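Local coordinates for protein oxidoreductase, zinc-binding dehydrogenase family (Myxococcus xanthus, PDB 5K1S) that probably acts as a zinc-binding medium-chain reductase in the alternative de novo biosynthesis of isovaleryl coenzyme A, at residues 58-63 and 136-141; 69-74 and 130-135; 171-176 and 311-316; 194-199 and 257-262. One frame throughout, in Å; residues are numbered along the deposited sequence. Where two conformers were deposited one is given.

Overall arrangement
The four contacts fall into two touching pairs. Contacts 1 and 2, with centres 9 Å apart, lie in the GroES-like part and share neighbouring elements: helix 58-64 and the loops around it. Contact 2 is nested inside the loop closed by contact 1. Contacts 3 and 4, with centres 15 Å apart, join through T174 on V257 and A171 on S199, where helix 165-178 meets the Rossmann sheet and helix 195-206. Contacts 1 and 3 are buried, and both centre on hydrogen-bonded carboxylates. Contact 2 reaches the surface, where an arginine and a glutamate face each other. Contact 4, partly buried, has no hydrogen bond between its segments and is purely apolar.

Contact 1 of 4, residues 58-63 and 136-141; sequences YHDVIN and GGYAQF
D60 and Y138 carry this contact, joining helix 58-64 to the loop before strand 141-145 in the GroES-like domain of a zinc-binding medium-chain dehydrogenase fold. Only 77 Å² is buried between the segments, and the area divides almost equally between these two residues. The touching atoms are D60 OD2 and Y138 OH, 2.8 Å apart in a weak hydrogen bond. The two side chains cross obliquely, and the carboxylate and ring planes are nearly perpendicular (82°). Y138 OH also rests against the carboxylate stem, 3.3 Å from D60 CB. The CB of D60 points toward the loop, and chi1 of -61° sets CG beside the backbone N, with OD2 meeting the hydroxyl.

Each polar end has a stronger partner outside the pair: the backbone N of C57 for D60 OD2, and H343 NE2 in helix 339-347 for Y138 OH. C57 is a zinc ligand and D60 lies about 6 Å from the zinc ion, side chain to metal, so D60 belongs to the second shell of that site and Y138 stands behind it. The Y138 ring itself packs on C54 and V56 of strand 46-56.

A phenylalanine in place of Y138 would lack the hydroxyl, and H343 NE2 and D60 OD2 would probably each lose the partner that links them.

The loop behind the ring is folded as an inverse gamma turn centred on Y138, closed by a weak bond of 2.8 Å from A139 N to G137 O.

Contact 2 of 4, residues 69-74 and 130-135; sequences PRTSVP and FGEELP
T71 and E132 bring two irregular loops within a CA-to-CA distance of 4.6 Å, yet no backbone hydrogen bond crosses between 69-74 and 130-135. G131, with a positive phi of 84°, lies in the turn that presents E132, and its N bonds L134 O at 2.9 Å within the same loop.

The T71 and E132 side chains cross at about a right angle. T71 OG1 lies 3.3 Å from E132 CG, a van der Waals approach in which the glutamate offers its aliphatic stem. The methyl branch, T71 CG2, lies 4.1 Å from G131 O, the carbonyl before E132, a loose contact. The polar atoms are paired with helix 58-64: T71 OG1 with N63 OD1, E132 OE2 with H59 NE2, and the backbone G131 O with N63 ND2.

At the solvent side R70 bends at chi3 (-67°), bringing its NE 2.7 Å from E133 OE2 in a salt bridge. The bond is weak, with an N-H...O angle of 124°, and E133 was deposited in two conformers, so its persistence is doubtful. Farther back, R70 CB lies 4.0 Å from E133 CG.

The chemistry thus grades from inside to outside. The buried end is tied through asparagine and histidine to the helix beside the zinc site, while the exposed end depends on a bent charge pair that solvent would be expected to weaken.

Contact 3 of 4, residues 171-176 and 311-316; sequences AVHTVR and QAELDE
E313 reaches from helix 311-323 across to V172 and H173 of helix 165-178; the axes of the two segments come within 9.4 Å at an angle of 102°. Its CB rests 3.9 Å from V172 CG1, and its CG is 4.0 Å from the same methyl, the two side chains running past each other in opposite directions. The chain extends beyond CG and ends against the imidazole. There E313 OE1 approaches H173 CB at 3.3 Å and accepts the backbone N of T310, while E313 OE2 takes the N-H of H173 ND1 at 2.7 Å (132°). That donor comes from the syn side of OE2, tilted out of the carboxylate plane, and T177 OG1 is a further partner of OE2. A leucine at E313 would probably leave H173 ND1 and T310 N without their acceptor and let the imidazole turn more freely.

One helical turn on, R176 NH1 meets E316 OE2 at 3.2 Å, near the guanidinium plane; R319 is the stronger partner of that carboxylate. H173 NE2 bonds E300 OE2 of the second subunit, so carboxylates at both nitrogens may favour a charged imidazole. The buried His-carboxylate hydrogen bond thus joins the steeply crossed helices 165-178 and 311-323 of the medium-chain dehydrogenase fold.

Contact 4 of 4, residues 194-199 and 257-262; sequences GGVGLS and VEIVGS
This is a small apolar contact in the Rossmann-type domain, where I259, just past the end of strand 253-258, packs on V196 and G197 in the first turn of helix 195-206. It buries 112 Å², and no hydrogen bond passes between the segments.

The evidence rests on one methyl. I259 CD1 lies 3.8 Å from V196 CG1 and 3.5 Å from G197 CA; G197 N is equally near, so the isoleucine tip lies against helix backbone as well as the valine branch. The chain reaches this place because chi2 is extended (171°), carrying CD1 well away from the I259 backbone. A CB at G197 would stand about 3.7 Å from that methyl, at contact distance; with glycine there, the methyl rests on CA and N. G194 is the N-cap residue, and L198 N bonds G194 O at 2.9 Å as the first turn forms.

On the strand side the chain turns sharply after I259. E258 OE2 accepts G261 N at 2.9 Å in a nearly straight bond (175°), the N-H coming from above the carboxylate plane. T190 OG1, at the end of the adjacent strand 186-190, bonds E258 OE2 and the backbone N atoms of I259 and V260, fixing where the isoleucine leaves the sheet.

A glycine-rich helix start beside the C-terminal ends of parallel strands ordered 3-2-1-4-5-6 is the hallmark of the Rossmann fold, consistent with an NADP-binding site here.

Contact 1 of 4, residues 58-63 and 136-141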
loop_
_atom_site.group_PDB
_atom_site.type_symbol
_atom_site.label_atom_id
_atom_site.label_comp_id
_atom_site.label_asym_id
_atom_site.label_seq_id
_atom_site.Cartn_x
_atom_site.Cartn_y
_atom_site.Cartn_z
ATOM N N TYR A 58 -1.221 5.926 24.720
ATOM C CA TYR A 58 -0.231 4.902 25.042
ATOM C C TYR A 58 1.146 5.277 24.513
ATOM O O TYR A 58 2.165 4.857 25.072
ATOM C CB TYR A 58 -0.657 3.546 24.478
ATOM C CG TYR A 58 0.293 2.429 24.844
ATOM C CD1 TYR A 58 0.198 1.787 26.072
ATOM C CD2 TYR A 58 1.290 2.022 23.968
ATOM C CE1 TYR A 58 1.066 0.769 26.414
ATOM C CE2 TYR A 58 2.163 1.004 24.303
ATOM C CZ TYR A 58 2.045 0.380 25.527
ATOM O OH TYR A 58 2.912 -0.636 25.866
ATOM N N HIS A 59 1.191 6.055 23.430
ATOM C CA HIS A 59 2.442 6.661 22.989
ATOM C C HIS A 59 3.178 7.304 24.160
ATOM O O HIS A 59 4.407 7.219 24.256
ATOM C CB HIS A 59 2.137 7.692 21.900
ATOM C CG HIS A 59 3.349 8.273 21.239
ATOM N ND1 HIS A 59 3.980 7.664 20.176
ATOM C CD2 HIS A 59 4.031 9.419 21.476
ATOM C CE1 HIS A 59 5.003 8.404 19.790
ATOM N NE2 HIS A 59 5.055 9.476 20.562
ATOM N N ASP A 60 2.433 7.944 25.070
ATOM C CA ASP A 60 3.049 8.582 26.230
ATOM C C ASP A 60 3.720 7.557 27.135
ATOM O O ASP A 60 4.751 7.844 27.751
ATOM C CB ASP A 60 2.001 9.368 27.019
ATOM C CG ASP A 60 1.355 10.471 26.201
ATOM O OD1 ASP A 60 2.004 10.982 25.262
ATOM O OD2 ASP A 60 0.198 10.828 26.504
ATOM N N VAL A 61 3.133 6.362 27.248
ATOM C CA VAL A 61 3.751 5.300 28.037
ATOM C C VAL A 61 5.118 4.955 27.463
ATOM O O VAL A 61 6.127 4.931 28.179
ATOM C CB VAL A 61 2.835 4.062 28.082
ATOM C CG1 VAL A 61 3.519 2.909 28.810
ATOM C CG2 VAL A 61 1.510 4.403 28.749
ATOM N N ILE A 62 5.167 4.678 26.159
ATOM C CA ILE A 62 6.433 4.356 25.508
ATOM C C ILE A 62 7.434 5.478 25.743
ATOM O O ILE A 62 8.598 5.239 26.086
ATOM C CB ILE A 62 6.212 4.101 24.006
ATOM C CG1 ILE A 62 5.155 3.012 23.788
ATOM C CG2 ILE A 62 7.517 3.690 23.338
ATOM C CD1 ILE A 62 4.696 2.881 22.351
ATOM N N ASN A 63 6.985 6.722 25.576
ATOM C CA ASN A 63 7.848 7.874 25.813
ATOM C C ASN A 63 8.393 7.863 27.236
ATOM O O ASN A 63 9.591 8.080 27.456
ATOM C CB ASN A 63 7.062 9.159 25.538
ATOM C CG ASN A 63 7.943 10.393 25.487
ATOM O OD1 ASN A 63 9.164 10.301 25.379
ATOM N ND2 ASN A 63 7.318 11.558 25.552
ATOM N N GLY A 136 5.235 19.052 26.366
ATOM C CA GLY A 136 3.925 18.516 26.077
ATOM C C GLY A 136 2.822 19.178 26.881
ATOM O O GLY A 136 2.989 20.259 27.457
ATOM N N GLY A 137 1.674 18.506 26.924
ATOM C CA GLY A 137 0.475 19.024 27.548
ATOM C C GLY A 137 0.211 18.545 28.957
ATOM O O GLY A 137 -0.856 18.851 29.504
ATOM N N TYR A 138 1.129 17.794 29.562
ATOM C CA TYR A 138 0.997 17.420 30.968
ATOM C C TYR A 138 1.329 18.609 31.858
ATOM O O TYR A 138 2.184 18.512 32.745
ATOM C CB TYR A 138 1.912 16.242 31.323
ATOM C CG TYR A 138 1.495 14.903 30.762
ATOM C CD1 TYR A 138 0.468 14.797 29.826
ATOM C CD2 TYR A 138 2.130 13.737 31.177
ATOM C CE1 TYR A 138 0.093 13.579 29.320
ATOM C CE2 TYR A 138 1.757 12.509 30.674
ATOM C CZ TYR A 138 0.734 12.443 29.745
ATOM O OH TYR A 138 0.330 11.245 29.219
ATOM N N ALA A 139 0.661 19.736 31.635
ATOM C CA ALA A 139 1.010 20.961 32.335
ATOM C C ALA A 139 -0.117 21.968 32.165
ATOM O O ALA A 139 -1.026 21.780 31.353
ATOM C CB ALA A 139 2.338 21.522 31.821
ATOM N N GLN A 140 -0.046 23.045 32.951
ATOM C CA GLN A 140 -1.043 24.107 32.868
ATOM C C GLN A 140 -0.881 24.952 31.612
ATOM O O GLN A 140 -1.853 25.573 31.169
ATOM C CB GLN A 140 -0.960 25.008 34.100
ATOM C CG GLN A 140 -1.287 24.307 35.405
ATOM C CD GLN A 140 -1.180 25.230 36.604
ATOM O OE1 GLN A 140 -0.131 25.823 36.855
ATOM N NE2 GLN A 140 -2.270 25.357 37.350
ATOM N N PHE A 141 0.317 24.985 31.032
ATOM C CA PHE A 141 0.605 25.825 29.881
ATOM C C PHE A 141 1.579 25.102 28.964
ATOM O O PHE A 141 2.249 24.148 29.365
ATOM C CB PHE A 141 1.206 27.180 30.287
ATOM C CG PHE A 141 0.350 27.972 31.230
ATOM C CD1 PHE A 141 0.440 27.773 32.599
ATOM C CD2 PHE A 141 -0.532 28.927 30.753
ATOM C CE1 PHE A 141 -0.341 28.504 33.470
ATOM C CE2 PHE A 141 -1.316 29.662 31.621
ATOM C CZ PHE A 141 -1.221 29.451 32.980
#

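Contact 2 of 4, residues 69-74 and 130-135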
loop_
_atom_site.group_PDB
_atom_site.type_symbol
_atom_site.label_atom_id
_atom_site.label_comp_id
_atom_site.label_asym_id
_atom_site.label_seq_id
_atom_site.Cartn_x
_atom_site.Cartn_y
_atom_site.Cartn_z
ATOM N N PRO A 69 13.744 7.888 21.227
ATOM C CA PRO A 69 15.146 8.320 21.375
ATOM C C PRO A 69 15.324 9.816 21.564
ATOM O O PRO A 69 16.247 10.230 22.279
ATOM C CB PRO A 69 15.801 7.841 20.070
ATOM C CG PRO A 69 14.882 6.803 19.524
ATOM C CD PRO A 69 13.513 7.222 19.934
ATOM N N ARG A 70 14.484 10.645 20.953
ATOM C CA ARG A 70 14.704 12.084 20.968
ATOM C C ARG A 70 14.140 12.771 22.207
ATOM O O ARG A 70 14.330 13.981 22.361
ATOM C CB ARG A 70 14.113 12.716 19.705
ATOM C CG ARG A 70 14.858 12.321 18.439
ATOM C CD ARG A 70 14.580 13.273 17.289
ATOM N NE ARG A 70 13.193 13.202 16.840
ATOM C CZ ARG A 70 12.735 12.347 15.931
ATOM N NH1 ARG A 70 11.451 12.370 15.593
ATOM N NH2 ARG A 70 13.551 11.469 15.360
ATOM N N THR A 71 13.465 12.044 23.093
ATOM C CA THR A 71 13.025 12.624 24.352
ATOM C C THR A 71 14.194 12.686 25.329
ATOM O O THR A 71 15.083 11.830 25.318
ATOM C CB THR A 71 11.878 11.814 24.958
ATOM O OG1 THR A 71 10.907 11.520 23.947
ATOM C CG2 THR A 71 11.205 12.596 26.083
ATOM N N SER A 72 14.190 13.713 26.177
ATOM C CA SER A 72 15.305 13.965 27.082
ATOM C C SER A 72 14.790 14.500 28.408
ATOM O O SER A 72 14.048 15.488 28.438
ATOM C CB SER A 72 16.293 14.955 26.458
ATOM O OG SER A 72 17.433 15.124 27.280
ATOM N N VAL A 73 15.193 13.852 29.499
ATOM C CA VAL A 73 14.790 14.270 30.839
ATOM C C VAL A 73 15.609 15.485 31.285
ATOM O O VAL A 73 16.789 15.595 30.947
ATOM C CB VAL A 73 14.938 13.121 31.859
ATOM C CG1 VAL A 73 14.018 11.966 31.503
ATOM C CG2 VAL A 73 16.389 12.648 31.944
ATOM N N PRO A 74 14.997 16.405 32.050
ATOM C CA PRO A 74 13.591 16.414 32.473
ATOM C C PRO A 74 12.651 16.693 31.304
ATOM O O PRO A 74 13.023 17.428 30.389
ATOM C CB PRO A 74 13.541 17.539 33.507
ATOM C CG PRO A 74 14.653 18.447 33.127
ATOM C CD PRO A 74 15.736 17.564 32.579
ATOM N N PHE A 130 5.093 16.814 20.108
ATOM C CA PHE A 130 4.699 17.375 21.391
ATOM C C PHE A 130 4.898 16.334 22.486
ATOM O O PHE A 130 4.541 15.165 22.326
ATOM C CB PHE A 130 3.244 17.838 21.352
ATOM C CG PHE A 130 3.030 19.089 20.555
ATOM C CD1 PHE A 130 2.779 19.028 19.195
ATOM C CD2 PHE A 130 3.080 20.331 21.166
ATOM C CE1 PHE A 130 2.585 20.181 18.461
ATOM C CE2 PHE A 130 2.890 21.487 20.435
ATOM C CZ PHE A 130 2.641 21.412 19.083
ATOM N N GLY A 131 5.483 16.762 23.601
ATOM C CA GLY A 131 5.834 15.842 24.661
ATOM C C GLY A 131 7.161 15.146 24.473
ATOM O O GLY A 131 7.501 14.263 25.271
ATOM N N GLU A 132 7.923 15.510 23.441
ATOM C CA GLU A 132 9.237 14.926 23.207
ATOM C C GLU A 132 10.271 16.031 23.023
ATOM O O GLU A 132 10.791 16.561 24.009
ATOM C CB GLU A 132 9.192 13.990 21.999
ATOM C CG GLU A 132 8.338 12.752 22.240
ATOM C CD GLU A 132 8.028 11.987 20.972
ATOM O OE1 GLU A 132 8.891 11.943 20.069
ATOM O OE2 GLU A 132 6.912 11.434 20.875
ATOM N N GLU A 133 10.576 16.403 21.778
ATOM C CA GLU A 133 11.566 17.451 21.553
ATOM C C GLU A 133 11.096 18.791 22.102
ATOM O O GLU A 133 11.920 19.611 22.524
ATOM C CB GLU A 133 11.883 17.573 20.062
ATOM C CG GLU A 133 12.175 16.248 19.378
ATOM C CD GLU A 133 12.999 16.411 18.116
ATOM O OE1 GLU A 133 13.992 17.168 18.145
ATOM O OE2 GLU A 133 12.652 15.787 17.091
ATOM N N LEU A 134 9.787 19.034 22.104
ATOM C CA LEU A 134 9.256 20.242 22.712
ATOM C C LEU A 134 8.226 19.876 23.776
ATOM O O LEU A 134 7.559 18.840 23.670
ATOM C CB LEU A 134 8.631 21.179 21.669
ATOM C CG LEU A 134 7.643 20.600 20.661
ATOM C CD1 LEU A 134 6.252 20.578 21.246
ATOM C CD2 LEU A 134 7.664 21.403 19.370
ATOM N N PRO A 135 8.082 20.696 24.819
ATOM C CA PRO A 135 7.271 20.285 25.972
ATOM C C PRO A 135 5.836 19.951 25.588
ATOM O O PRO A 135 5.276 20.497 24.635
ATOM C CB PRO A 135 7.331 21.504 26.899
ATOM C CG PRO A 135 8.573 22.220 26.502
ATOM C CD PRO A 135 8.696 22.018 25.027
#

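Contact 3 of 4, residues 171-176 and 311-316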
loop_
_atom_site.group_PDB
_atom_site.type_symbol
_atom_site.label_atom_id
_atom_site.label_comp_id
_atom_site.label_asym_id
_atom_site.label_seq_id
_atom_site.Cartn_x
_atom_site.Cartn_y
_atom_site.Cartn_z
ATOM N N ALA A 171 -8.595 8.831 12.196
ATOM C CA ALA A 171 -9.646 8.263 11.358
ATOM C C ALA A 171 -9.815 9.059 10.071
ATOM O O ALA A 171 -9.938 8.478 8.987
ATOM C CB ALA A 171 -10.962 8.211 12.132
ATOM N N VAL A 172 -9.825 10.391 10.167
ATOM C CA VAL A 172 -9.938 11.220 8.970
ATOM C C VAL A 172 -8.801 10.908 8.006
ATOM O O VAL A 172 -9.019 10.681 6.811
ATOM C CB VAL A 172 -9.964 12.713 9.350
ATOM C CG1 VAL A 172 -9.890 13.595 8.103
ATOM C CG2 VAL A 172 -11.220 13.036 10.151
ATOM N N HIS A 173 -7.568 10.897 8.514
ATOM C CA HIS A 173 -6.421 10.597 7.664
ATOM C C HIS A 173 -6.548 9.213 7.038
ATOM O O HIS A 173 -6.250 9.028 5.853
ATOM C CB HIS A 173 -5.131 10.706 8.478
ATOM C CG HIS A 173 -3.885 10.611 7.654
ATOM N ND1 HIS A 173 -3.694 11.347 6.505
ATOM C CD2 HIS A 173 -2.764 9.869 7.815
ATOM C CE1 HIS A 173 -2.511 11.061 5.993
ATOM N NE2 HIS A 173 -1.926 10.166 6.769
ATOM N N THR A 174 -7.003 8.231 7.819
ATOM C CA THR A 174 -7.105 6.857 7.335
ATOM C C THR A 174 -8.302 6.678 6.409
ATOM O O THR A 174 -8.159 6.197 5.280
ATOM C CB THR A 174 -7.214 5.896 8.522
ATOM O OG1 THR A 174 -6.104 6.094 9.406
ATOM C CG2 THR A 174 -7.231 4.447 8.050
ATOM N N VAL A 175 -9.492 7.057 6.876
ATOM C CA VAL A 175 -10.718 6.779 6.135
ATOM C C VAL A 175 -10.797 7.637 4.878
ATOM O O VAL A 175 -11.157 7.148 3.800
ATOM C CB VAL A 175 -11.939 6.999 7.047
ATOM C CG1 VAL A 175 -13.241 6.749 6.292
ATOM C CG2 VAL A 175 -11.853 6.102 8.277
ATOM N N ARG A 176 -10.466 8.924 4.989
ATOM C CA ARG A 176 -10.704 9.883 3.914
ATOM C C ARG A 176 -9.450 10.175 3.098
ATOM O O ARG A 176 -9.385 9.848 1.909
ATOM C CB ARG A 176 -11.252 11.189 4.497
ATOM C CG ARG A 176 -12.663 11.087 4.996
ATOM C CD ARG A 176 -13.175 12.454 5.361
ATOM N NE ARG A 176 -14.555 12.415 5.829
ATOM C CZ ARG A 176 -15.199 13.464 6.331
ATOM N NH1 ARG A 176 -14.583 14.636 6.434
ATOM N NH2 ARG A 176 -16.455 13.340 6.733
ATOM N N GLN A 311 -2.769 19.359 9.972
ATOM C CA GLN A 311 -3.485 20.489 10.554
ATOM C C GLN A 311 -4.905 20.576 10.008
ATOM O O GLN A 311 -5.842 20.921 10.739
ATOM C CB GLN A 311 -2.715 21.780 10.277
ATOM C CG GLN A 311 -3.137 22.958 11.128
ATOM C CD GLN A 311 -2.221 24.158 10.953
ATOM O OE1 GLN A 311 -1.755 24.442 9.849
ATOM N NE2 GLN A 311 -1.953 24.862 12.047
ATOM N N ALA A 312 -5.086 20.258 8.724
ATOM C CA ALA A 312 -6.419 20.292 8.133
ATOM C C ALA A 312 -7.279 19.146 8.645
ATOM O O ALA A 312 -8.467 19.335 8.935
ATOM C CB ALA A 312 -6.317 20.244 6.610
ATOM N N GLU A 313 -6.700 17.949 8.757
ATOM C CA GLU A 313 -7.466 16.796 9.218
ATOM C C GLU A 313 -7.942 16.987 10.652
ATOM O O GLU A 313 -9.065 16.603 10.998
ATOM C CB GLU A 313 -6.620 15.530 9.101
ATOM C CG GLU A 313 -6.268 15.157 7.671
ATOM C CD GLU A 313 -5.046 14.267 7.584
ATOM O OE1 GLU A 313 -4.447 13.966 8.636
ATOM O OE2 GLU A 313 -4.679 13.874 6.460
ATOM N N LEU A 314 -7.100 17.573 11.507
ATOM C CA LEU A 314 -7.513 17.817 12.883
ATOM C C LEU A 314 -8.628 18.853 12.944
ATOM O O LEU A 314 -9.597 18.683 13.696
ATOM C CB LEU A 314 -6.317 18.265 13.725
ATOM C CG LEU A 314 -6.633 18.605 15.187
ATOM C CD1 LEU A 314 -7.283 17.425 15.901
ATOM C CD2 LEU A 314 -5.377 19.045 15.926
ATOM N N ASP A 315 -8.511 19.935 12.169
ATOM C CA ASP A 315 -9.599 20.904 12.093
ATOM C C ASP A 315 -10.901 20.223 11.695
ATOM O O ASP A 315 -11.961 20.512 12.262
ATOM C CB ASP A 315 -9.255 22.016 11.099
ATOM C CG ASP A 315 -8.209 22.980 11.634
ATOM O OD1 ASP A 315 -8.123 23.154 12.869
ATOM O OD2 ASP A 315 -7.473 23.569 10.816
ATOM N N GLU A 316 -10.838 19.311 10.723
ATOM C CA GLU A 316 -12.034 18.587 10.306
ATOM C C GLU A 316 -12.488 17.605 11.379
ATOM O O GLU A 316 -13.688 17.495 11.660
ATOM C CB GLU A 316 -11.763 17.858 8.988
ATOM C CG GLU A 316 -12.952 17.082 8.442
ATOM C CD GLU A 316 -14.130 17.976 8.100
ATOM O OE1 GLU A 316 -13.969 19.216 8.119
ATOM O OE2 GLU A 316 -15.220 17.436 7.814
#

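Contact 4 of 4, residues 194-199 and 257-262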
loop_
_atom_site.group_PDB
_atom_site.type_symbol
_atom_site.label_atom_id
_atom_site.label_comp_id
_atom_site.label_asym_id
_atom_site.label_seq_id
_atom_site.Cartn_x
_atom_site.Cartn_y
_atom_site.Cartn_z
ATOM N N GLY A 194 -11.450 -0.114 19.639
ATOM C CA GLY A 194 -10.483 0.850 20.112
ATOM C C GLY A 194 -10.885 2.284 19.812
ATOM O O GLY A 194 -11.912 2.570 19.197
ATOM N N GLY A 195 -10.033 3.207 20.264
ATOM C CA GLY A 195 -10.306 4.620 20.054
ATOM C C GLY A 195 -10.321 4.996 18.584
ATOM O O GLY A 195 -11.220 5.701 18.119
ATOM N N VAL A 196 -9.321 4.531 17.833
ATOM C CA VAL A 196 -9.292 4.787 16.397
ATOM C C VAL A 196 -10.446 4.073 15.707
ATOM O O VAL A 196 -11.095 4.629 14.813
ATOM C CB VAL A 196 -7.934 4.363 15.804
ATOM C CG1 VAL A 196 -7.926 4.545 14.287
ATOM C CG2 VAL A 196 -6.803 5.158 16.438
ATOM N N GLY A 197 -10.716 2.829 16.106
ATOM C CA GLY A 197 -11.766 2.066 15.452
ATOM C C GLY A 197 -13.127 2.719 15.582
ATOM O O GLY A 197 -13.846 2.889 14.594
ATOM N N LEU A 198 -13.500 3.099 16.806
ATOM C CA LEU A 198 -14.805 3.712 17.022
ATOM C C LEU A 198 -14.989 4.944 16.145
ATOM O O LEU A 198 -16.057 5.137 15.551
ATOM C CB LEU A 198 -14.976 4.074 18.498
ATOM C CG LEU A 198 -15.097 2.888 19.458
ATOM C CD1 LEU A 198 -15.063 3.366 20.901
ATOM C CD2 LEU A 198 -16.371 2.098 19.190
ATOM N N SER A 199 -13.962 5.787 16.046
ATOM C CA SER A 199 -14.064 6.963 15.189
ATOM C C SER A 199 -14.166 6.567 13.723
ATOM O O SER A 199 -14.923 7.178 12.959
ATOM C CB SER A 199 -12.867 7.886 15.416
ATOM O OG SER A 199 -12.912 8.469 16.706
ATOM N N VAL A 257 -9.747 -1.250 6.977
ATOM C CA VAL A 257 -8.988 -0.406 7.892
ATOM C C VAL A 257 -8.304 -1.344 8.881
ATOM O O VAL A 257 -8.932 -1.844 9.819
ATOM C CB VAL A 257 -9.886 0.612 8.599
ATOM C CG1 VAL A 257 -9.073 1.472 9.555
ATOM C CG2 VAL A 257 -10.608 1.479 7.577
ATOM N N GLU A 258 -7.011 -1.583 8.674
ATOM C CA GLU A 258 -6.258 -2.542 9.481
ATOM C C GLU A 258 -5.618 -1.803 10.650
ATOM O O GLU A 258 -4.528 -1.241 10.525
ATOM C CB GLU A 258 -5.212 -3.255 8.630
ATOM C CG GLU A 258 -4.370 -4.264 9.399
ATOM C CD GLU A 258 -5.201 -5.369 10.027
ATOM O OE1 GLU A 258 -5.434 -6.398 9.357
ATOM O OE2 GLU A 258 -5.626 -5.207 11.190
ATOM N N ILE A 259 -6.298 -1.811 11.794
ATOM C CA ILE A 259 -5.771 -1.188 13.005
ATOM C C ILE A 259 -4.936 -2.172 13.812
ATOM O O ILE A 259 -3.883 -1.813 14.343
ATOM C CB ILE A 259 -6.930 -0.619 13.848
ATOM C CG1 ILE A 259 -7.688 0.454 13.062
ATOM C CG2 ILE A 259 -6.403 -0.046 15.165
ATOM C CD1 ILE A 259 -8.972 0.913 13.726
ATOM N N VAL A 260 -5.398 -3.419 13.927
ATOM C CA VAL A 260 -4.679 -4.410 14.722
ATOM C C VAL A 260 -3.295 -4.655 14.134
ATOM O O VAL A 260 -2.279 -4.562 14.831
ATOM C CB VAL A 260 -5.491 -5.714 14.815
ATOM C CG1 VAL A 260 -4.733 -6.764 15.611
ATOM C CG2 VAL A 260 -6.854 -5.449 15.443
ATOM N N GLY A 261 -3.238 -4.980 12.845
ATOM C CA GLY A 261 -1.977 -5.251 12.186
ATOM C C GLY A 261 -1.728 -6.728 11.951
ATOM O O GLY A 261 -2.558 -7.420 11.355
ATOM N N SER A 262 -0.586 -7.222 12.441
ATOM C CA SER A 262 -0.148 -8.576 12.110
ATOM C C SER A 262 -1.164 -9.626 12.546
ATOM O O SER A 262 -1.364 -10.630 11.852
ATOM C CB SER A 262 1.210 -8.853 12.759
ATOM O OG SER A 262 1.159 -8.654 14.162
#